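PDB 3QYY: response regulator from Xanthomonas campestris pv. campestris, which probably makes cyclic di-GMP as a diguanylate cyclase, its GGDEF domain being captured here with cyclic di-GMP and magnesium bound at the active site. Local coordinates for residues V70-S75 against N110-M115; L12-T17 against I86-G91; D49-K54 against R154-G159. All blocks are in the same frame, centred on the assembly; numbering follows the deposited sequence.

Interaction 1: residues V70-S75 against N110-M115; sequences VRLVES and NQWLSM
Two helices of the GGDEF domain, 62-77 and 102-116, pack side by side, and the indole of Trp112 spans the gap between them to Ser75 and Leu72. The short segments run roughly antiparallel, their directions 144° apart, and their axes come no closer than 11.4 Å, a wide spacing that leaves room for a large aromatic ring. Trp112 holds CG opposite its own backbone N (chi1 169°), which sends the indole across with its nitrogen edge leading. Trp112 NE1 donates to Ser75 OG at 2.8 Å; the bond is nearly straight, 167° at the hydrogen, and the hydroxyl oxygen lies exactly in the ring plane. Ser75 OG, held between its own N and carbonyl carbon, also leans back over its own helix, within hydrogen-bonding range of Arg71 O and Leu72 O, so the one hydroxyl ties the buried indole N-H to the helix backbone. Further along the same ring edge, Trp112 CZ2 sits 3.2 Å from Leu72 O. Leu72 crosses the indole at about a right angle, its CD2 in the ring plane beside CH2. The ring of Trp79 meets the indole at a steep tilt, and Ile96 of strand 93-98 ties it to the sheet. At the more exposed margin, the Met115 chain folds back and brings Met115 CE to 3.9 Å from Ser75 CB.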
loop_
_atom_site.group_PDB
_atom_site.type_symbol
_atom_site.label_atom_id
_atom_site.label_comp_id
_atom_site.label_asym_id
_atom_site.label_seq_id
_atom_site.Cartn_x
_atom_site.Cartn_y
_atom_site.Cartn_z
ATOM N N VAL B 70 -16.307 5.382 0.304
ATOM C CA VAL B 70 -17.304 6.186 0.993
ATOM C C VAL B 70 -18.326 5.293 1.698
ATOM O O VAL B 70 -18.678 5.543 2.851
ATOM C CB VAL B 70 -18.033 7.135 0.012
ATOM C CG1 VAL B 70 -19.241 7.771 0.693
ATOM C CG2 VAL B 70 -17.074 8.223 -0.452
ATOM N N ARG B 71 -18.784 4.247 1.014
ATOM C CA ARG B 71 -19.763 3.330 1.595
ATOM C C ARG B 71 -19.172 2.554 2.769
ATOM O O ARG B 71 -19.859 2.287 3.757
ATOM C CB ARG B 71 -20.279 2.341 0.541
ATOM C CG ARG B 71 -19.247 1.327 0.077
ATOM C CD ARG B 71 -19.858 0.194 -0.750
ATOM N NE ARG B 71 -20.782 -0.630 0.028
ATOM C CZ ARG B 71 -22.066 -0.343 0.225
ATOM N NH1 ARG B 71 -22.595 0.753 -0.304
ATOM N NH2 ARG B 71 -22.821 -1.150 0.958
ATOM N N LEU B 72 -17.897 2.190 2.661
ATOM C CA LEU B 72 -17.233 1.450 3.730
ATOM C C LEU B 72 -17.296 2.240 5.031
ATOM O O LEU B 72 -17.707 1.718 6.069
ATOM C CB LEU B 72 -15.772 1.171 3.355
ATOM C CG LEU B 72 -14.889 0.422 4.363
ATOM C CD1 LEU B 72 -13.701 -0.186 3.638
ATOM C CD2 LEU B 72 -14.417 1.363 5.466
ATOM N N VAL B 73 -16.890 3.503 4.968
ATOM C CA VAL B 73 -16.892 4.370 6.137
ATOM C C VAL B 73 -18.319 4.690 6.578
ATOM O O VAL B 73 -18.617 4.728 7.774
ATOM C CB VAL B 73 -16.125 5.682 5.845
ATOM C CG1 VAL B 73 -16.251 6.643 7.016
ATOM C CG2 VAL B 73 -14.654 5.364 5.587
ATOM N N GLU B 74 -19.202 4.907 5.608
ATOM C CA GLU B 74 -20.596 5.213 5.911
ATOM C C GLU B 74 -21.221 4.080 6.728
ATOM O O GLU B 74 -21.857 4.321 7.752
ATOM C CB GLU B 74 -21.397 5.406 4.619
ATOM C CG GLU B 74 -22.811 5.911 4.840
ATOM C CD GLU B 74 -23.644 5.909 3.571
ATOM O OE1 GLU B 74 -24.751 6.488 3.587
ATOM O OE2 GLU B 74 -23.198 5.320 2.561
ATOM N N SER B 75 -21.031 2.847 6.274
ATOM C CA SER B 75 -21.589 1.692 6.968
ATOM C C SER B 75 -20.971 1.501 8.352
ATOM O O SER B 75 -21.638 1.028 9.275
ATOM C CB SER B 75 -21.407 0.425 6.127
ATOM O OG SER B 75 -20.041 0.179 5.839
ATOM N N ASN B 110 -16.649 -8.450 12.454
ATOM C CA ASN B 110 -16.830 -9.557 11.517
ATOM C C ASN B 110 -18.213 -9.544 10.882
ATOM O O ASN B 110 -18.369 -9.869 9.706
ATOM C CB ASN B 110 -16.605 -10.900 12.216
ATOM C CG ASN B 110 -15.153 -11.138 12.567
ATOM O OD1 ASN B 110 -14.593 -10.468 13.433
ATOM N ND2 ASN B 110 -14.528 -12.093 11.885
ATOM N N GLN B 111 -19.217 -9.175 11.668
ATOM C CA GLN B 111 -20.589 -9.112 11.181
ATOM C C GLN B 111 -20.686 -8.030 10.108
ATOM O O GLN B 111 -21.382 -8.188 9.103
ATOM C CB GLN B 111 -21.535 -8.805 12.348
ATOM C CG GLN B 111 -23.007 -8.682 11.981
ATOM C CD GLN B 111 -23.368 -7.312 11.441
ATOM O OE1 GLN B 111 -23.210 -6.301 12.129
ATOM N NE2 GLN B 111 -23.857 -7.271 10.207
ATOM N N TRP B 112 -19.969 -6.935 10.326
ATOM C CA TRP B 112 -19.955 -5.818 9.393
ATOM C C TRP B 112 -19.229 -6.174 8.097
ATOM O O TRP B 112 -19.690 -5.833 7.009
ATOM C CB TRP B 112 -19.288 -4.612 10.059
ATOM C CG TRP B 112 -18.981 -3.477 9.136
ATOM C CD1 TRP B 112 -19.863 -2.786 8.354
ATOM C CD2 TRP B 112 -17.702 -2.868 8.931
ATOM N NE1 TRP B 112 -19.213 -1.782 7.678
ATOM C CE2 TRP B 112 -17.885 -1.809 8.014
ATOM C CE3 TRP B 112 -16.418 -3.114 9.437
ATOM C CZ2 TRP B 112 -16.831 -0.995 7.592
ATOM C CZ3 TRP B 112 -15.368 -2.300 9.016
ATOM C CH2 TRP B 112 -15.584 -1.255 8.103
ATOM N N LEU B 113 -18.097 -6.862 8.224
ATOM C CA LEU B 113 -17.305 -7.260 7.064
ATOM C C LEU B 113 -18.020 -8.330 6.250
ATOM O O LEU B 113 -17.855 -8.412 5.032
ATOM C CB LEU B 113 -15.932 -7.769 7.511
ATOM C CG LEU B 113 -15.021 -6.722 8.160
ATOM C CD1 LEU B 113 -13.747 -7.386 8.651
ATOM C CD2 LEU B 113 -14.709 -5.616 7.154
ATOM N N SER B 114 -18.812 -9.157 6.927
ATOM C CA SER B 114 -19.567 -10.201 6.246
ATOM C C SER B 114 -20.613 -9.518 5.376
ATOM O O SER B 114 -20.840 -9.902 4.231
ATOM C CB SER B 114 -20.258 -11.112 7.261
ATOM O OG SER B 114 -19.309 -11.787 8.067
ATOM N N MET B 115 -21.239 -8.490 5.935
ATOM C CA MET B 115 -22.259 -7.728 5.233
ATOM C C MET B 115 -21.698 -7.083 3.964
ATOM O O MET B 115 -22.371 -7.030 2.934
ATOM C CB MET B 115 -22.825 -6.655 6.171
ATOM C CG MET B 115 -23.860 -5.726 5.553
ATOM S SD MET B 115 -23.137 -4.497 4.447
ATOM C CE MET B 115 -22.579 -3.269 5.633
#

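Interaction 2: residues L12-T17 against I86-G91; sequences LFDPLT and IGRWGG. With C2E (9,9'-[(2R,3R,3aS,5S,7aR,9R,10R,10aS,12S,14aR)-3,5,10,12-tetrahydroxy-5,12-dioxidooctahydro-2H,7H-difuro[3,2-d:3',2'-j][1,3,7,9,2,8]tetraoxadiphosphacyclododecine-2,9-diyl]bis(2-amino-1,9-dihydro-6H-purin-6-one)), chain C.
Arg88, two residues ahead of Gly90 and Gly91, the glycine pair of the GGDEF signature, reaches from strand 85-90 to Asp14 in the loop before helix 22-38. Its chain runs straight out from CB through CG to CD, all torsions near 180°. Arg88 CD passes 4.1 Å from Thr17 OG1 and close to Asp14 OD1. Arg88 NE donates to Gly91 O, 2.9 Å away and in the carbonyl plane, while Arg88 NH2 reaches the same oxygen at 3.0 Å; this side-on pair fixes the rotation of the guanidinium. NH2 also bonds a guanine oxygen, O61, of one cyclic di-GMP. On the other flank Arg88 NH1 makes a salt bridge to Asp14 OD1, 3.1 Å long, on the syn side but 26° out of the carboxylate plane. Thr17 OG1 donates to the anti lone pair of Asp14 OD1, and Thr17 N, from above the carboxylate plane, completes an Asx motif. The loop carboxylate thus probably helps to position a ligand-binding arginine. Beyond it, Trp89 stacks on Tyr145, and Trp89 NE1 donates to phosphate oxygen O1P of another cyclic di-GMP molecule at 2.8 Å, with O1P in the indole plane. Leu16 CD2 lies 3.7 Å from Arg88 NH1.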
loop_
_atom_site.group_PDB
_atom_site.type_symbol
_atom_site.label_atom_id
_atom_site.label_comp_id
_atom_site.label_asym_id
_atom_site.label_seq_id
_atom_site.Cartn_x
_atom_site.Cartn_y
_atom_site.Cartn_z
ATOM N N LEU B 12 -8.235 17.064 11.016
ATOM C CA LEU B 12 -8.345 15.668 11.436
ATOM C C LEU B 12 -9.216 14.724 10.620
ATOM O O LEU B 12 -9.281 13.536 10.934
ATOM C CB LEU B 12 -8.804 15.608 12.898
ATOM C CG LEU B 12 -7.735 15.755 13.989
ATOM C CD1 LEU B 12 -6.838 16.934 13.689
ATOM C CD2 LEU B 12 -8.411 15.914 15.342
ATOM N N PHE B 13 -9.889 15.223 9.589
ATOM C CA PHE B 13 -10.740 14.339 8.805
ATOM C C PHE B 13 -10.381 14.216 7.331
ATOM O O PHE B 13 -9.900 15.165 6.710
ATOM C CB PHE B 13 -12.208 14.759 8.943
ATOM C CG PHE B 13 -12.774 14.522 10.317
ATOM C CD1 PHE B 13 -12.462 15.374 11.371
ATOM C CD2 PHE B 13 -13.599 13.429 10.560
ATOM C CE1 PHE B 13 -12.966 15.141 12.650
ATOM C CE2 PHE B 13 -14.109 13.186 11.837
ATOM C CZ PHE B 13 -13.791 14.045 12.883
ATOM N N ASP B 14 -10.614 13.023 6.788
ATOM C CA ASP B 14 -10.353 12.736 5.384
ATOM C C ASP B 14 -11.517 13.299 4.578
ATOM O O ASP B 14 -12.655 12.850 4.723
ATOM C CB ASP B 14 -10.273 11.224 5.153
ATOM C CG ASP B 14 -10.126 10.873 3.691
ATOM O OD1 ASP B 14 -10.927 10.059 3.186
ATOM O OD2 ASP B 14 -9.208 11.419 3.048
ATOM N N PRO B 15 -11.250 14.285 3.711
ATOM C CA PRO B 15 -12.347 14.857 2.921
ATOM C C PRO B 15 -13.216 13.876 2.136
ATOM O O PRO B 15 -14.440 13.945 2.210
ATOM C CB PRO B 15 -11.641 15.882 2.026
ATOM C CG PRO B 15 -10.211 15.427 1.997
ATOM C CD PRO B 15 -9.971 14.938 3.394
ATOM N N LEU B 16 -12.600 12.955 1.401
ATOM C CA LEU B 16 -13.375 12.002 0.607
ATOM C C LEU B 16 -14.364 11.145 1.397
ATOM O O LEU B 16 -15.562 11.140 1.103
ATOM C CB LEU B 16 -12.448 11.057 -0.172
ATOM C CG LEU B 16 -13.174 10.142 -1.169
ATOM C CD1 LEU B 16 -13.545 10.954 -2.403
ATOM C CD2 LEU B 16 -12.284 8.962 -1.569
ATOM N N THR B 17 -13.864 10.434 2.405
ATOM C CA THR B 17 -14.688 9.510 3.184
ATOM C C THR B 17 -15.341 9.995 4.475
ATOM O O THR B 17 -16.272 9.359 4.965
ATOM C CB THR B 17 -13.887 8.237 3.535
ATOM O OG1 THR B 17 -12.811 8.573 4.424
ATOM C CG2 THR B 17 -13.306 7.612 2.271
ATOM N N ILE B 86 -13.395 5.700 13.359
ATOM C CA ILE B 86 -12.843 5.081 12.167
ATOM C C ILE B 86 -11.998 6.132 11.458
ATOM O O ILE B 86 -12.409 7.285 11.295
ATOM C CB ILE B 86 -13.944 4.541 11.216
ATOM C CG1 ILE B 86 -13.290 3.930 9.972
ATOM C CG2 ILE B 86 -14.921 5.661 10.838
ATOM C CD1 ILE B 86 -14.233 3.099 9.108
ATOM N N GLY B 87 -10.790 5.738 11.076
ATOM C CA GLY B 87 -9.907 6.656 10.392
ATOM C C GLY B 87 -9.317 6.023 9.152
ATOM O O GLY B 87 -9.285 4.799 9.022
ATOM N N ARG B 88 -8.855 6.863 8.237
ATOM C CA ARG B 88 -8.244 6.396 7.005
ATOM C C ARG B 88 -6.741 6.642 7.134
ATOM O O ARG B 88 -6.291 7.788 7.178
ATOM C CB ARG B 88 -8.811 7.174 5.813
ATOM C CG ARG B 88 -8.389 6.640 4.454
ATOM C CD ARG B 88 -8.985 7.468 3.321
ATOM N NE ARG B 88 -8.552 6.975 2.017
ATOM C CZ ARG B 88 -8.802 7.579 0.861
ATOM N NH1 ARG B 88 -9.494 8.712 0.834
ATOM N NH2 ARG B 88 -8.352 7.048 -0.269
ATOM N N TRP B 89 -5.971 5.563 7.226
ATOM C CA TRP B 89 -4.524 5.681 7.351
ATOM C C TRP B 89 -4.004 6.307 6.059
ATOM O O TRP B 89 -3.086 7.135 6.064
ATOM C CB TRP B 89 -3.913 4.289 7.549
ATOM C CG TRP B 89 -2.518 4.290 8.091
ATOM C CD1 TRP B 89 -1.406 3.763 7.495
ATOM C CD2 TRP B 89 -2.094 4.772 9.375
ATOM N NE1 TRP B 89 -0.319 3.877 8.331
ATOM C CE2 TRP B 89 -0.713 4.492 9.491
ATOM C CE3 TRP B 89 -2.750 5.409 10.441
ATOM C CZ2 TRP B 89 0.029 4.826 10.633
ATOM C CZ3 TRP B 89 -2.010 5.742 11.578
ATOM C CH2 TRP B 89 -0.635 5.448 11.662
ATOM N N GLY B 90 -4.624 5.904 4.953
ATOM C CA GLY B 90 -4.253 6.402 3.642
ATOM C C GLY B 90 -4.578 5.341 2.605
ATOM O O GLY B 90 -4.610 4.159 2.934
ATOM N N GLY B 91 -4.830 5.746 1.365
ATOM C CA GLY B 91 -5.150 4.772 0.328
ATOM C C GLY B 91 -6.385 3.962 0.688
ATOM O O GLY B 91 -7.433 4.535 0.985
HETATM P P1 C2E C . 2.673 3.278 6.365
HETATM O O2P C2E C . 3.082 4.725 6.403
HETATM O O1P C2E C . 2.098 2.728 7.639
HETATM O "O5'" C2E C . 1.587 3.015 5.247
HETATM C "C5'" C2E C . 1.059 1.687 5.055
HETATM C "C4'" C2E C . 0.073 1.773 3.895
HETATM O "O4'" C2E C . -0.973 2.717 4.050
HETATM C "C3'" C2E C . 0.768 2.148 2.588
HETATM O "O3'" C2E C . 1.364 1.001 1.980
HETATM C "C2'" C2E C . -0.360 2.767 1.825
HETATM O "O2'" C2E C . -1.024 1.730 1.082
HETATM C "C1'" C2E C . -1.303 3.394 2.839
HETATM N N9 C2E C . -1.015 4.845 2.985
HETATM C C8 C2E C . -0.491 5.459 4.068
HETATM N N7 C2E C . -0.374 6.789 3.876
HETATM C C5 C2E C . -0.834 7.052 2.657
HETATM C C6 C2E C . -1.009 8.269 1.824
HETATM O O6 C2E C . -0.679 9.397 2.268
HETATM N N1 C2E C . -1.539 8.134 0.581
HETATM C C2 C2E C . -1.911 6.927 0.077
HETATM N N2 C2E C . -2.432 6.864 -1.164
HETATM N N3 C2E C . -1.773 5.757 0.796
HETATM C C4 C2E C . -1.252 5.768 2.064
HETATM P P11 C2E C . 2.717 1.334 1.174
HETATM O O21 C2E C . 2.462 2.395 0.153
HETATM O O11 C2E C . 3.126 0.031 0.582
HETATM O O5A C2E C . 3.829 1.822 2.179
HETATM C C5A C2E C . 4.230 0.935 3.224
HETATM C C4A C2E C . 5.264 1.593 4.086
HETATM O O4A C2E C . 6.410 2.108 3.355
HETATM C C3A C2E C . 4.735 2.779 4.891
HETATM O O3A C2E C . 3.987 2.371 6.054
HETATM C C2A C2E C . 6.012 3.494 5.212
HETATM O O2A C2E C . 6.555 2.947 6.426
HETATM C C1A C2E C . 6.934 3.261 4.027
HETATM N N91 C2E C . 6.984 4.468 3.171
HETATM C C81 C2E C . 6.180 4.802 2.131
HETATM N N71 C2E C . 6.546 5.993 1.599
HETATM C C51 C2E C . 7.601 6.438 2.303
HETATM C C61 C2E C . 8.496 7.629 2.290
HETATM O O61 C2E C . 8.353 8.544 1.461
HETATM N N11 C2E C . 9.492 7.702 3.216
HETATM C C21 C2E C . 9.698 6.723 4.152
HETATM N N21 C2E C . 10.708 6.860 5.046
HETATM N N31 C2E C . 8.911 5.609 4.212
HETATM C C41 C2E C . 7.872 5.424 3.329
#

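Interaction 3: residues D49-K54 against R154-G159; sequences DMDNLK and RAKFSG. With MG (magnesium ion), chain I; C2E (9,9'-[(2R,3R,3aS,5S,7aR,9R,10R,10aS,12S,14aR)-3,5,10,12-tetrahydroxy-5,12-dioxidooctahydro-2H,7H-difuro[3,2-d:3',2'-j][1,3,7,9,2,8]tetraoxadiphosphacyclododecine-2,9-diyl]bis(2-amino-1,9-dihydro-6H-purin-6-one)), chain F.
The chain leaves strand 44-50 at Met50 and turns through Asp51 and Asn52 into helix 53-60, while across from it helix 141-157 ends in a Schellman motif with Gly159, at positive phi, as C-prime residue; the nearest CA atoms, of Asp51 and Lys156, are 8.0 Å apart. Lys156 bridges this distance, two successive kinks along its chain (72° and 73°) bringing NZ in between two aspartates. Lys156 NZ meets Asp51 OD2 at 2.7 Å, on the anti side and slightly out of the carboxylate plane, and the two side chains pass each other in opposite directions. A second salt bridge runs from Lys156 NZ to Asp49 OD1, 2.9 Å away, though as a hydrogen bond it is weak, as is the one to Met50 O. The two oxygens of Asp49 divide the work: Asp49 OD2 binds magnesium at 2.0 Å, while OD1 takes the ammonium and a hydrogen from a metal-bound water. Lys156 is thus a second-shell residue of the metal site, which Asp92, three waters and phosphate oxygen O11 of cyclic di-GMP complete. Lys54 NZ bonds O1P of that ligand at 2.9 Å and pairs with Asp149 of the second subunit. Asp51 also bonds Ser129 OG and Arg161 N, so this turn joins the end of strand 44-50, the neighbouring strand 128-134 and the link from helix 141-157 to strand 162-165.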
loop_
_atom_site.group_PDB
_atom_site.type_symbol
_atom_site.label_atom_id
_atom_site.label_comp_id
_atom_site.label_asym_id
_atom_site.label_seq_id
_atom_site.Cartn_x
_atom_site.Cartn_y
_atom_site.Cartn_z
ATOM N N ASP B 49 -7.134 -3.484 5.666
ATOM C CA ASP B 49 -6.583 -3.197 4.344
ATOM C C ASP B 49 -7.444 -3.936 3.326
ATOM O O ASP B 49 -7.644 -5.147 3.437
ATOM C CB ASP B 49 -5.131 -3.680 4.243
ATOM C CG ASP B 49 -4.484 -3.312 2.918
ATOM O OD1 ASP B 49 -3.738 -4.149 2.366
ATOM O OD2 ASP B 49 -4.711 -2.180 2.437
ATOM N N MET B 50 -7.970 -3.209 2.344
ATOM C CA MET B 50 -8.808 -3.827 1.326
ATOM C C MET B 50 -7.991 -4.765 0.442
ATOM O O MET B 50 -6.794 -4.553 0.228
ATOM C CB MET B 50 -9.490 -2.758 0.466
ATOM C CG MET B 50 -10.521 -1.929 1.219
ATOM S SD MET B 50 -11.590 -1.007 0.103
ATOM C CE MET B 50 -12.711 -2.312 -0.439
ATOM N N ASP B 51 -8.656 -5.798 -0.068
ATOM C CA ASP B 51 -8.025 -6.806 -0.924
ATOM C C ASP B 51 -8.376 -6.655 -2.406
ATOM O O ASP B 51 -7.579 -7.021 -3.271
ATOM C CB ASP B 51 -8.481 -8.218 -0.523
ATOM C CG ASP B 51 -8.036 -8.626 0.866
ATOM O OD1 ASP B 51 -8.605 -9.617 1.382
ATOM O OD2 ASP B 51 -7.125 -7.987 1.435
ATOM N N ASN B 52 -9.556 -6.116 -2.699
ATOM C CA ASN B 52 -10.012 -6.041 -4.092
ATOM C C ASN B 52 -10.513 -4.714 -4.647
ATOM O O ASN B 52 -11.400 -4.705 -5.501
ATOM C CB ASN B 52 -11.118 -7.078 -4.281
ATOM C CG ASN B 52 -12.380 -6.723 -3.509
ATOM O OD1 ASN B 52 -12.320 -6.073 -2.459
ATOM N ND2 ASN B 52 -13.531 -7.154 -4.020
ATOM N N LEU B 53 -9.957 -3.596 -4.199
ATOM C CA LEU B 53 -10.418 -2.310 -4.707
ATOM C C LEU B 53 -9.925 -1.994 -6.117
ATOM O O LEU B 53 -10.655 -1.416 -6.918
ATOM C CB LEU B 53 -9.999 -1.181 -3.766
ATOM C CG LEU B 53 -10.512 0.209 -4.166
ATOM C CD1 LEU B 53 -12.037 0.172 -4.312
ATOM C CD2 LEU B 53 -10.099 1.231 -3.117
ATOM N N LYS B 54 -8.688 -2.376 -6.421
ATOM C CA LYS B 54 -8.108 -2.094 -7.729
ATOM C C LYS B 54 -8.936 -2.594 -8.915
ATOM O O LYS B 54 -9.198 -1.843 -9.850
ATOM C CB LYS B 54 -6.689 -2.658 -7.795
ATOM C CG LYS B 54 -5.821 -1.996 -8.841
ATOM C CD LYS B 54 -4.359 -2.241 -8.525
ATOM C CE LYS B 54 -3.468 -1.457 -9.445
ATOM N NZ LYS B 54 -2.058 -1.571 -9.004
ATOM N N ARG B 154 -0.733 -10.758 8.810
ATOM C CA ARG B 154 -0.870 -12.206 8.863
ATOM C C ARG B 154 -2.158 -12.604 8.159
ATOM O O ARG B 154 -2.205 -13.609 7.461
ATOM C CB ARG B 154 -0.887 -12.709 10.307
ATOM C CG ARG B 154 0.478 -12.695 10.972
ATOM C CD ARG B 154 0.583 -13.778 12.038
ATOM N NE ARG B 154 -0.316 -13.550 13.165
ATOM C CZ ARG B 154 -0.212 -12.530 14.011
ATOM N NH1 ARG B 154 0.756 -11.633 13.861
ATOM N NH2 ARG B 154 -1.075 -12.407 15.011
ATOM N N ALA B 155 -3.206 -11.807 8.340
ATOM C CA ALA B 155 -4.483 -12.084 7.696
ATOM C C ALA B 155 -4.325 -11.957 6.183
ATOM O O ALA B 155 -4.780 -12.811 5.423
ATOM C CB ALA B 155 -5.543 -11.109 8.190
ATOM N N LYS B 156 -3.665 -10.885 5.761
ATOM C CA LYS B 156 -3.435 -10.613 4.349
ATOM C C LYS B 156 -2.705 -11.756 3.641
ATOM O O LYS B 156 -3.136 -12.216 2.583
ATOM C CB LYS B 156 -2.630 -9.317 4.197
ATOM C CG LYS B 156 -2.181 -9.023 2.769
ATOM C CD LYS B 156 -3.331 -8.589 1.873
ATOM C CE LYS B 156 -3.791 -7.177 2.200
ATOM N NZ LYS B 156 -4.765 -6.653 1.193
ATOM N N PHE B 157 -1.606 -12.214 4.228
ATOM C CA PHE B 157 -0.821 -13.285 3.626
ATOM C C PHE B 157 -1.381 -14.690 3.815
ATOM O O PHE B 157 -0.816 -15.659 3.306
ATOM C CB PHE B 157 0.623 -13.228 4.128
ATOM C CG PHE B 157 1.463 -12.213 3.412
ATOM C CD1 PHE B 157 1.217 -10.852 3.565
ATOM C CD2 PHE B 157 2.484 -12.619 2.552
ATOM C CE1 PHE B 157 1.971 -9.907 2.870
ATOM C CE2 PHE B 157 3.244 -11.685 1.853
ATOM C CZ PHE B 157 2.987 -10.325 2.011
ATOM N N SER B 158 -2.490 -14.808 4.536
ATOM C CA SER B 158 -3.105 -16.113 4.738
ATOM C C SER B 158 -4.305 -16.256 3.808
ATOM O O SER B 158 -5.075 -17.210 3.912
ATOM C CB SER B 158 -3.548 -16.285 6.196
ATOM O OG SER B 158 -4.594 -15.393 6.525
ATOM N N GLY B 159 -4.467 -15.297 2.900
ATOM C CA GLY B 159 -5.576 -15.356 1.965
ATOM C C GLY B 159 -6.516 -14.165 2.017
ATOM O O GLY B 159 -7.355 -13.998 1.136
HETATM MG MG MG I . -3.854 -1.308 0.794
HETATM P P1 C2E F . -2.899 1.903 -7.086
HETATM O O2P C2E F . -3.439 3.280 -7.385
HETATM O O1P C2E F . -2.270 1.191 -8.246
HETATM O "O5'" C2E F . -1.813 1.958 -5.945
HETATM C "C5'" C2E F . -1.177 0.740 -5.507
HETATM C "C4'" C2E F . -0.220 1.116 -4.386
HETATM O "O4'" C2E F . 0.703 2.140 -4.696
HETATM C "C3'" C2E F . -0.958 1.601 -3.145
HETATM O "O3'" C2E F . -1.447 0.498 -2.364
HETATM C "C2'" C2E F . 0.101 2.439 -2.495
HETATM O "O2'" C2E F . 0.879 1.597 -1.629
HETATM C "C1'" C2E F . 0.958 3.022 -3.611
HETATM N N9 C2E F . 0.474 4.375 -3.965
HETATM C C8 C2E F . -0.149 4.743 -5.109
HETATM N N7 C2E F . -0.444 6.058 -5.110
HETATM C C5 C2E F . -0.004 6.555 -3.956
HETATM C C6 C2E F . 0.020 7.892 -3.312
HETATM O O6 C2E F . -0.466 8.890 -3.901
HETATM N N1 C2E F . 0.585 8.008 -2.084
HETATM C C2 C2E F . 1.127 6.945 -1.426
HETATM N N2 C2E F . 1.676 7.126 -0.211
HETATM N N3 C2E F . 1.137 5.679 -1.966
HETATM C C4 C2E F . 0.596 5.440 -3.202
HETATM P P11 C2E F . -2.841 0.811 -1.620
HETATM O O21 C2E F . -2.697 2.035 -0.781
HETATM O O11 C2E F . -3.127 -0.420 -0.836
HETATM O O5A C2E F . -3.980 1.030 -2.694
HETATM C C5A C2E F . -4.299 -0.040 -3.583
HETATM C C4A C2E F . -5.364 0.392 -4.550
HETATM O O4A C2E F . -6.569 0.921 -3.930
HETATM C C3A C2E F . -4.890 1.476 -5.512
HETATM O O3A C2E F . -4.105 0.936 -6.598
HETATM C C2A C2E F . -6.189 2.076 -5.949
HETATM O O2A C2E F . -6.661 1.343 -7.094
HETATM C C1A C2E F . -7.138 1.945 -4.768
HETATM N N91 C2E F . -7.292 3.253 -4.072
HETATM C C81 C2E F . -6.574 3.751 -3.033
HETATM N N71 C2E F . -7.016 4.979 -2.671
HETATM C C51 C2E F . -8.037 5.290 -3.485
HETATM C C61 C2E F . -8.978 6.432 -3.673
HETATM O O61 C2E F . -8.930 7.454 -2.952
HETATM N N11 C2E F . -9.906 6.344 -4.657
HETATM C C21 C2E F . -10.013 5.253 -5.483
HETATM N N21 C2E F . -10.966 5.240 -6.446
HETATM N N31 C2E F . -9.187 4.175 -5.363
HETATM C C41 C2E F . -8.203 4.143 -4.401
HETATM O O HOH W 1 -2.077 -2.667 0.877
HETATM O O HOH W 2 -4.757 -2.806 -0.546
HETATM O O HOH W 3 -8.643 -11.596 -0.497
HETATM O O HOH W 4 -2.922 -0.120 2.160
#

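From the N terminus, the loop at 12-17 comes first; interaction 2 closes it onto strand 85-90, an outermost strand of the sheet. Interaction 3 opens next, at 49-54, and closes only at 154-159, enclosing most of the domain. Interaction 1, joining 70-75 to 110-115, nests inside that larger loop. Interaction 2 crosses both others, since its second segment falls between their halves. Interaction 1 touches each neighbour through packing: Val73 meets Thr17 and Ile86 of interaction 2, Leu72 meets Ile86 as well, and Leu72 also meets Met50 of interaction 3. Interactions 2 and 3 do not touch, but both reach the same sheet and the cyclic di-GMP site.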